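Local coordinates for protein clan CA, family C40, NlpC/P60 superfamily cysteine peptidase (Trichomonas vaginalis, PDB 6BIO) that probably cleaves bacterial peptidoglycan as a laterally acquired NlpC/P60 cysteine peptidase, at residues N160-L172 with I248-Q260. Sequence-based numbering, arbitrary orientation. Where two conformers were deposited one is given.
Sequences NLVKTKLGCKYIL and IHASTNGYVVKYQ
The Y170 ring carries T252 CG2 over one face, a CH-pi contact 3.6 Å from the ring centroid and displaced toward CE1 and CZ, while the carbonyl carbon of A250 lies at its edge, near the ring plane. With CG anti to the backbone N (chi1 -179°), the ring is laid against the end of strand 246-251, and A250 CB touches CD2. The Y259 ring takes I248 CD1 on one face, offset toward the rim; L166 CD1 comes obliquely to its CE2 at 3.5 Å. K163 CG meets the same I248 CD1 at 3.6 Å, and in the conformer given its aliphatic chain passes the Y259 hydroxyl. V162 CG2 packs on I248 CB. Strand 256-261 forms a hairpin with 246-251, with a G1 bulge where Y255 and V256 face S251, and is an edge strand of the six-stranded sheet of the NlpC/P60 domain; beyond helix 154-163 the chain turns along this border. There G167 N bonds to V257 O at 2.9 Å, nearly straight at N-H, and V257 N returns a bond to C168 O (2.9 Å). Y170 N gives a third to Y255 O (3.0 Å), approaching from above the carbonyl plane, 70° out of it. Where its own N and O are bonded, V257 points its CB against K165 O of the type II turn K165-C168, 3.3 Å away, and its side chain also touches L185 of helix 182-191.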
ATOM      1  N   ASN A 160      -4.204  -4.178 -11.765  1.00  8.97           N
ATOM      2  CA  ASN A 160      -3.046  -4.942 -12.235  1.00  9.43           C
ATOM      3  C   ASN A 160      -2.482  -5.816 -11.109  1.00  8.86           C
ATOM      4  O   ASN A 160      -2.148  -6.991 -11.326  1.00  9.57           O
ATOM      5  CB  ASN A 160      -1.962  -4.032 -12.799  1.00 11.33           C
ATOM      6  CG  ASN A 160      -0.678  -4.831 -13.121  1.00 12.56           C
ATOM      7  OD1 ASN A 160      -0.614  -5.607 -14.095  1.00 13.92           O
ATOM      8  ND2 ASN A 160       0.346  -4.653 -12.301  1.00 12.57           N
ATOM      9  N   LEU A 161      -2.336  -5.256  -9.904  1.00  8.45           N
ATOM     10  CA  LEU A 161      -1.745  -6.032  -8.807  1.00  7.99           C
ATOM     11  C   LEU A 161      -2.538  -7.306  -8.508  1.00  8.33           C
ATOM     12  O   LEU A 161      -1.937  -8.364  -8.312  1.00  8.36           O
ATOM     13  CB  LEU A 161      -1.607  -5.156  -7.559  1.00  7.95           C
ATOM     14  CG  LEU A 161      -0.394  -4.229  -7.634  1.00  8.08           C
ATOM     15  CD1 LEU A 161      -0.563  -2.987  -6.785  1.00  8.39           C
ATOM     16  CD2 LEU A 161       0.869  -4.984  -7.217  1.00  9.09           C
ATOM     17  N   VAL A 162      -3.880  -7.233  -8.450  1.00  7.92           N
ATOM     18  CA  VAL A 162      -4.606  -8.476  -8.185  1.00  8.43           C
ATOM     19  C   VAL A 162      -4.485  -9.450  -9.348  1.00  9.29           C
ATOM     20  O   VAL A 162      -4.474 -10.667  -9.124  1.00  9.25           O
ATOM     21  CB  VAL A 162      -6.063  -8.279  -7.726  1.00  9.18           C
ATOM     22  CG1 VAL A 162      -6.134  -7.500  -6.439  1.00  8.59           C
ATOM     23  CG2 VAL A 162      -6.908  -7.620  -8.828  1.00  8.87           C
ATOM     24  N   LYS A 163      -4.373  -8.963 -10.589  1.00  8.77           N
ATOM     25  CA  LYS A 163      -4.153  -9.874 -11.712  0.77 10.26           C
ATOM     26  C   LYS A 163      -2.869 -10.660 -11.544  1.00 10.26           C
ATOM     27  O   LYS A 163      -2.814 -11.806 -11.963  1.00 10.53           O
ATOM     28  CB  LYS A 163      -4.147  -9.122 -13.043  0.77 12.47           C
ATOM     29  CG  LYS A 163      -5.507  -8.580 -13.425  0.77 15.00           C
ATOM     30  CD  LYS A 163      -5.433  -7.704 -14.671  0.77 16.95           C
ATOM     31  CE  LYS A 163      -6.750  -6.996 -14.887  0.77 18.86           C
ATOM     32  NZ  LYS A 163      -6.774  -6.253 -16.208  0.77 20.08           N
ATOM     33  N   THR A 164      -1.836 -10.063 -10.939  1.00  9.55           N
ATOM     34  CA  THR A 164      -0.564 -10.767 -10.761  1.00 10.54           C
ATOM     35  C   THR A 164      -0.706 -11.955  -9.824  1.00 10.30           C
ATOM     36  O   THR A 164       0.233 -12.769  -9.728  1.00 11.50           O
ATOM     37  CB  THR A 164       0.557  -9.859 -10.216  1.00 10.95           C
ATOM     38  OG1 THR A 164       0.377  -9.580  -8.828  1.00 11.46           O
ATOM     39  CG2 THR A 164       0.700  -8.572 -11.028  1.00 12.34           C
ATOM     40  N   LYS A 165      -1.841 -12.059  -9.109  1.00  9.58           N
ATOM     41  CA  LYS A 165      -2.059 -13.157  -8.181  1.00  8.69           C
ATOM     42  C   LYS A 165      -3.081 -14.168  -8.680  1.00  9.28           C
ATOM     43  O   LYS A 165      -3.436 -15.108  -7.932  1.00  9.66           O
ATOM     44  CB  LYS A 165      -2.448 -12.642  -6.796  1.00  9.34           C
ATOM     45  CG  LYS A 165      -1.341 -11.742  -6.188  1.00  9.13           C
ATOM     46  CD  LYS A 165      -0.031 -12.475  -6.001  1.00 10.05           C
ATOM     47  CE  LYS A 165       0.993 -11.562  -5.371  1.00 12.19           C
ATOM     48  NZ  LYS A 165       2.216 -12.271  -4.933  1.00 13.68           N
ATOM     49  N   LEU A 166      -3.557 -14.011  -9.909  1.00  8.75           N
ATOM     50  CA  LEU A 166      -4.406 -15.045 -10.485  1.00  9.37           C
ATOM     51  C   LEU A 166      -3.750 -16.418 -10.332  1.00  9.85           C
ATOM     52  O   LEU A 166      -2.544 -16.591 -10.597  1.00 11.05           O
ATOM     53  CB  LEU A 166      -4.669 -14.756 -11.963  1.00 10.26           C
ATOM     54  CG  LEU A 166      -5.678 -13.613 -12.158  1.00 11.59           C
ATOM     55  CD1 LEU A 166      -5.595 -13.065 -13.572  1.00 12.72           C
ATOM     56  CD2 LEU A 166      -7.125 -14.038 -11.807  1.00 11.97           C
ATOM     57  N   GLY A 167      -4.556 -17.400  -9.902  1.00  9.70           N
ATOM     58  CA  GLY A 167      -4.091 -18.755  -9.728  1.00 11.24           C
ATOM     59  C   GLY A 167      -3.543 -19.065  -8.362  1.00 11.73           C
ATOM     60  O   GLY A 167      -3.291 -20.237  -8.071  1.00 13.01           O
ATOM     61  N   CYS A 168      -3.297 -18.060  -7.522  1.00 10.77           N
ATOM     62  CA  CYS A 168      -2.844 -18.333  -6.168  1.00 10.31           C
ATOM     63  C   CYS A 168      -3.950 -19.055  -5.393  1.00 10.07           C
ATOM     64  O   CYS A 168      -5.145 -18.787  -5.576  1.00 10.65           O
ATOM     65  CB  CYS A 168      -2.500 -17.014  -5.447  1.00 10.74           C
ATOM     66  SG  CYS A 168      -1.040 -16.186  -6.010  1.00 12.71           S
ATOM     67  N   LYS A 169      -3.539 -19.976  -4.526  1.00 10.29           N
ATOM     68  CA  LYS A 169      -4.486 -20.768  -3.742  1.00 10.57           C
ATOM     69  C   LYS A 169      -5.156 -19.965  -2.633  1.00  9.75           C
ATOM     70  O   LYS A 169      -4.543 -19.098  -1.997  1.00 10.13           O
ATOM     71  CB  LYS A 169      -3.775 -21.974  -3.140  1.00 13.50           C
ATOM     72  CG  LYS A 169      -4.728 -22.922  -2.508  1.00 17.72           C
ATOM     73  CD  LYS A 169      -4.044 -24.227  -2.161  1.00 20.81           C
ATOM     74  CE  LYS A 169      -4.920 -25.066  -1.247  1.00 23.14           C
ATOM     75  NZ  LYS A 169      -4.235 -26.307  -0.758  1.00 24.70           N
ATOM     76  N   TYR A 170      -6.428 -20.259  -2.415  1.00  9.43           N
ATOM     77  CA  TYR A 170      -7.180 -19.722  -1.301  1.00  9.65           C
ATOM     78  C   TYR A 170      -6.774 -20.421  -0.014  1.00  9.86           C
ATOM     79  O   TYR A 170      -6.856 -21.651   0.086  1.00 10.84           O
ATOM     80  CB  TYR A 170      -8.672 -19.952  -1.535  1.00  9.49           C
ATOM     81  CG  TYR A 170      -9.531 -19.385  -0.424  1.00 10.11           C
ATOM     82  CD1 TYR A 170      -9.706 -20.060   0.786  1.00 12.06           C
ATOM     83  CD2 TYR A 170     -10.173 -18.173  -0.583  1.00 10.58           C
ATOM     84  CE1 TYR A 170     -10.469 -19.527   1.789  1.00 13.40           C
ATOM     85  CE2 TYR A 170     -10.954 -17.631   0.409  1.00 11.74           C
ATOM     86  CZ  TYR A 170     -11.093 -18.304   1.609  1.00 13.03           C
ATOM     87  OH  TYR A 170     -11.877 -17.741   2.615  1.00 14.56           O
ATOM     88  N   ILE A 171      -6.386 -19.640   0.992  1.00 10.21           N
ATOM     89  CA  ILE A 171      -6.200 -20.144   2.347  1.00 10.15           C
ATOM     90  C   ILE A 171      -6.751 -19.080   3.295  1.00 10.01           C
ATOM     91  O   ILE A 171      -6.335 -17.911   3.243  1.00  9.87           O
ATOM     92  CB  ILE A 171      -4.719 -20.455   2.679  1.00 11.70           C
ATOM     93  CG1 ILE A 171      -4.140 -21.502   1.716  1.00 12.41           C
ATOM     94  CG2 ILE A 171      -4.581 -20.852   4.123  1.00 13.15           C
ATOM     95  CD1 ILE A 171      -4.506 -22.911   1.965  1.00 14.51           C
ATOM     96  N   LEU A 172      -7.670 -19.483   4.166  1.00 10.08           N
ATOM     97  CA  LEU A 172      -8.258 -18.572   5.128  1.00 10.95           C
ATOM     98  C   LEU A 172      -7.161 -17.932   5.974  1.00 10.87           C
ATOM     99  O   LEU A 172      -6.270 -18.615   6.506  1.00 12.13           O
ATOM    100  CB  LEU A 172      -9.296 -19.294   5.999  1.00 11.79           C
ATOM    101  CG  LEU A 172     -10.002 -18.445   7.033  1.00 12.31           C
ATOM    102  CD1 LEU A 172     -10.818 -17.440   6.372  1.00 12.15           C
ATOM    103  CD2 LEU A 172     -10.889 -19.300   7.956  1.00 12.70           C
ATOM    104  N   ILE A 248     -12.025  -9.627  -9.681  1.00  8.14           N
ATOM    105  CA  ILE A 248     -11.134 -10.692  -9.238  1.00  8.17           C
ATOM    106  C   ILE A 248     -11.285 -10.881  -7.731  1.00  7.81           C
ATOM    107  O   ILE A 248     -11.423  -9.913  -6.970  1.00  7.83           O
ATOM    108  CB  ILE A 248      -9.681 -10.399  -9.642  1.00  8.54           C
ATOM    109  CG1 ILE A 248      -9.517 -10.623 -11.146  1.00 10.03           C
ATOM    110  CG2 ILE A 248      -8.708 -11.285  -8.835  1.00  9.40           C
ATOM    111  CD1 ILE A 248      -8.172 -10.214 -11.715  1.00 10.97           C
ATOM    112  N   HIS A 249     -11.318 -12.134  -7.296  1.00  7.57           N
ATOM    113  CA  HIS A 249     -11.434 -12.448  -5.883  1.00  7.67           C
ATOM    114  C   HIS A 249     -10.743 -13.768  -5.558  1.00  7.63           C
ATOM    115  O   HIS A 249     -10.495 -14.602  -6.436  1.00  8.06           O
ATOM    116  CB  HIS A 249     -12.901 -12.516  -5.415  1.00  8.31           C
ATOM    117  CG  HIS A 249     -13.749 -13.591  -6.046  1.00  8.39           C
ATOM    118  ND1 HIS A 249     -14.892 -14.044  -5.425  1.00  9.57           N
ATOM    119  CD2 HIS A 249     -13.703 -14.223  -7.245  1.00  9.32           C
ATOM    120  CE1 HIS A 249     -15.483 -14.959  -6.181  1.00  9.72           C
ATOM    121  NE2 HIS A 249     -14.789 -15.079  -7.301  1.00  9.53           N
ATOM    122  N   ALA A 250     -10.407 -13.931  -4.283  1.00  7.40           N
ATOM    123  CA  ALA A 250     -10.005 -15.226  -3.769  1.00  8.29           C
ATOM    124  C   ALA A 250     -11.272 -15.915  -3.293  1.00  8.64           C
ATOM    125  O   ALA A 250     -11.979 -15.374  -2.426  1.00  9.14           O
ATOM    126  CB  ALA A 250      -9.008 -15.078  -2.627  1.00  8.19           C
ATOM    127  N   SER A 251     -11.554 -17.077  -3.852  1.00  9.78           N
ATOM    128  CA  SER A 251     -12.816 -17.741  -3.597  1.00 10.78           C
ATOM    129  C   SER A 251     -12.604 -19.172  -3.157  1.00 10.87           C
ATOM    130  O   SER A 251     -11.723 -19.856  -3.664  1.00 10.74           O
ATOM    131  CB  SER A 251     -13.611 -17.782  -4.883  1.00 12.67           C
ATOM    132  OG  SER A 251     -14.854 -18.435  -4.715  1.00 14.08           O
ATOM    133  N   THR A 252     -13.454 -19.642  -2.244  1.00 11.71           N
ATOM    134  CA  THR A 252     -13.427 -21.056  -1.901  1.00 13.19           C
ATOM    135  C   THR A 252     -14.003 -21.911  -3.011  1.00 13.09           C
ATOM    136  O   THR A 252     -13.721 -23.112  -3.046  1.00 13.58           O
ATOM    137  CB  THR A 252     -14.169 -21.333  -0.593  1.00 15.08           C
ATOM    138  OG1 THR A 252     -15.506 -20.826  -0.674  1.00 16.11           O
ATOM    139  CG2 THR A 252     -13.431 -20.750   0.556  1.00 16.88           C
ATOM    140  N   ASN A 253     -14.761 -21.323  -3.925  1.00 13.30           N
ATOM    141  CA  ASN A 253     -15.246 -22.042  -5.092  1.00 14.15           C
ATOM    142  C   ASN A 253     -14.097 -22.091  -6.089  1.00 13.48           C
ATOM    143  O   ASN A 253     -13.776 -21.093  -6.741  1.00 15.28           O
ATOM    144  CB  ASN A 253     -16.448 -21.325  -5.676  1.00 15.56           C
ATOM    145  CG  ASN A 253     -17.088 -22.129  -6.753  1.00 17.86           C
ATOM    146  OD1 ASN A 253     -16.411 -22.712  -7.585  1.00 18.07           O
ATOM    147  ND2 ASN A 253     -18.411 -22.182  -6.735  1.00 19.15           N
ATOM    148  N   GLY A 254     -13.420 -23.234  -6.178  1.00 12.05           N
ATOM    149  CA  GLY A 254     -12.171 -23.329  -6.884  1.00 11.77           C
ATOM    150  C   GLY A 254     -10.936 -23.154  -6.013  1.00 11.31           C
ATOM    151  O   GLY A 254      -9.828 -23.440  -6.479  1.00 12.62           O
ATOM    152  N   TYR A 255     -11.103 -22.695  -4.764  1.00 10.46           N
ATOM    153  CA  TYR A 255     -10.002 -22.428  -3.836  1.00  9.70           C
ATOM    154  C   TYR A 255      -8.867 -21.667  -4.509  1.00  9.62           C
ATOM    155  O   TYR A 255      -7.701 -22.050  -4.434  1.00  9.76           O
ATOM    156  CB  TYR A 255      -9.487 -23.722  -3.205  1.00 10.78           C
ATOM    157  CG  TYR A 255     -10.590 -24.525  -2.558  1.00 10.75           C
ATOM    158  CD1 TYR A 255     -10.991 -24.273  -1.257  1.00 11.61           C
ATOM    159  CD2 TYR A 255     -11.223 -25.526  -3.274  1.00 11.66           C
ATOM    160  CE1 TYR A 255     -12.029 -25.001  -0.677  1.00 11.91           C
ATOM    161  CE2 TYR A 255     -12.239 -26.265  -2.727  1.00 12.90           C
ATOM    162  CZ  TYR A 255     -12.634 -26.001  -1.428  1.00 12.33           C
ATOM    163  OH  TYR A 255     -13.670 -26.763  -0.855  1.00 13.98           O
ATOM    164  N   VAL A 256      -9.196 -20.552  -5.147  1.00  8.90           N
ATOM    165  CA  VAL A 256      -8.222 -19.887  -6.007  1.00  9.60           C
ATOM    166  C   VAL A 256      -8.614 -18.431  -6.197  1.00  8.83           C
ATOM    167  O   VAL A 256      -9.800 -18.058  -6.074  1.00  9.48           O
ATOM    168  CB  VAL A 256      -8.119 -20.684  -7.336  1.00 10.76           C
ATOM    169  CG1 VAL A 256      -9.396 -20.484  -8.111  1.00 11.60           C
ATOM    170  CG2 VAL A 256      -6.867 -20.323  -8.094  1.00 11.51           C
ATOM    171  N   VAL A 257      -7.616 -17.627  -6.555  1.00  8.75           N
ATOM    172  CA  VAL A 257      -7.805 -16.264  -7.015  1.00  8.08           C
ATOM    173  C   VAL A 257      -8.152 -16.332  -8.491  1.00  8.17           C
ATOM    174  O   VAL A 257      -7.393 -16.893  -9.286  1.00  9.60           O
ATOM    175  CB  VAL A 257      -6.533 -15.441  -6.786  1.00  8.02           C
ATOM    176  CG1 VAL A 257      -6.693 -14.013  -7.410  1.00  7.74           C
ATOM    177  CG2 VAL A 257      -6.203 -15.401  -5.306  1.00  8.65           C
ATOM    178  N   LYS A 258      -9.298 -15.773  -8.849  1.00  8.72           N
ATOM    179  CA  LYS A 258      -9.866 -15.907 -10.179  1.00  9.34           C
ATOM    180  C   LYS A 258     -10.783 -14.747 -10.530  1.00  9.05           C
ATOM    181  O   LYS A 258     -11.232 -13.974  -9.664  1.00  8.86           O
ATOM    182  CB  LYS A 258     -10.664 -17.201 -10.309  1.00 10.62           C
ATOM    183  CG  LYS A 258     -11.852 -17.301  -9.377  1.00 12.45           C
ATOM    184  CD  LYS A 258     -12.607 -18.611  -9.607  1.00 15.17           C
ATOM    185  CE  LYS A 258     -13.534 -18.883  -8.549  1.00 17.59           C
ATOM    186  NZ  LYS A 258     -14.535 -19.922  -9.004  1.00 19.13           N
ATOM    187  N   TYR A 259     -11.054 -14.644 -11.831  1.00  9.66           N
ATOM    188  CA  TYR A 259     -12.082 -13.749 -12.329  1.00  9.87           C
ATOM    189  C   TYR A 259     -13.476 -14.253 -11.979  1.00 10.69           C
ATOM    190  O   TYR A 259     -13.733 -15.463 -11.860  1.00 11.58           O
ATOM    191  CB  TYR A 259     -12.000 -13.653 -13.845  1.00 10.34           C
ATOM    192  CG  TYR A 259     -10.843 -12.843 -14.408  1.00 12.13           C
ATOM    193  CD1 TYR A 259     -10.939 -11.468 -14.565  1.00 13.65           C
ATOM    194  CD2 TYR A 259      -9.668 -13.462 -14.822  1.00 13.34           C
ATOM    195  CE1 TYR A 259      -9.907 -10.748 -15.104  1.00 14.74           C
ATOM    196  CE2 TYR A 259      -8.622 -12.726 -15.353  1.00 13.89           C
ATOM    197  CZ  TYR A 259      -8.766 -11.382 -15.507  1.00 15.08           C
ATOM    198  OH  TYR A 259      -7.712 -10.664 -16.008  1.00 16.80           O
ATOM    199  N   GLN A 260     -14.397 -13.298 -11.909  1.00 10.68           N
ATOM    200  CA  GLN A 260     -15.822 -13.568 -11.736  0.55 10.86           C
ATOM    201  C   GLN A 260     -16.615 -12.514 -12.480  1.00 11.34           C
ATOM    202  O   GLN A 260     -16.345 -11.318 -12.380  1.00 11.38           O
ATOM    203  CB  GLN A 260     -16.275 -13.495 -10.270  0.55 11.05           C
ATOM    204  CG  GLN A 260     -17.824 -13.476 -10.090  0.55 10.95           C
ATOM    205  CD  GLN A 260     -18.502 -14.798 -10.508  0.55 11.28           C
ATOM    206  OE1 GLN A 260     -17.995 -15.870 -10.169  0.55 10.92           O
ATOM    207  NE2 GLN A 260     -19.669 -14.725 -11.221  0.55 11.53           N
TER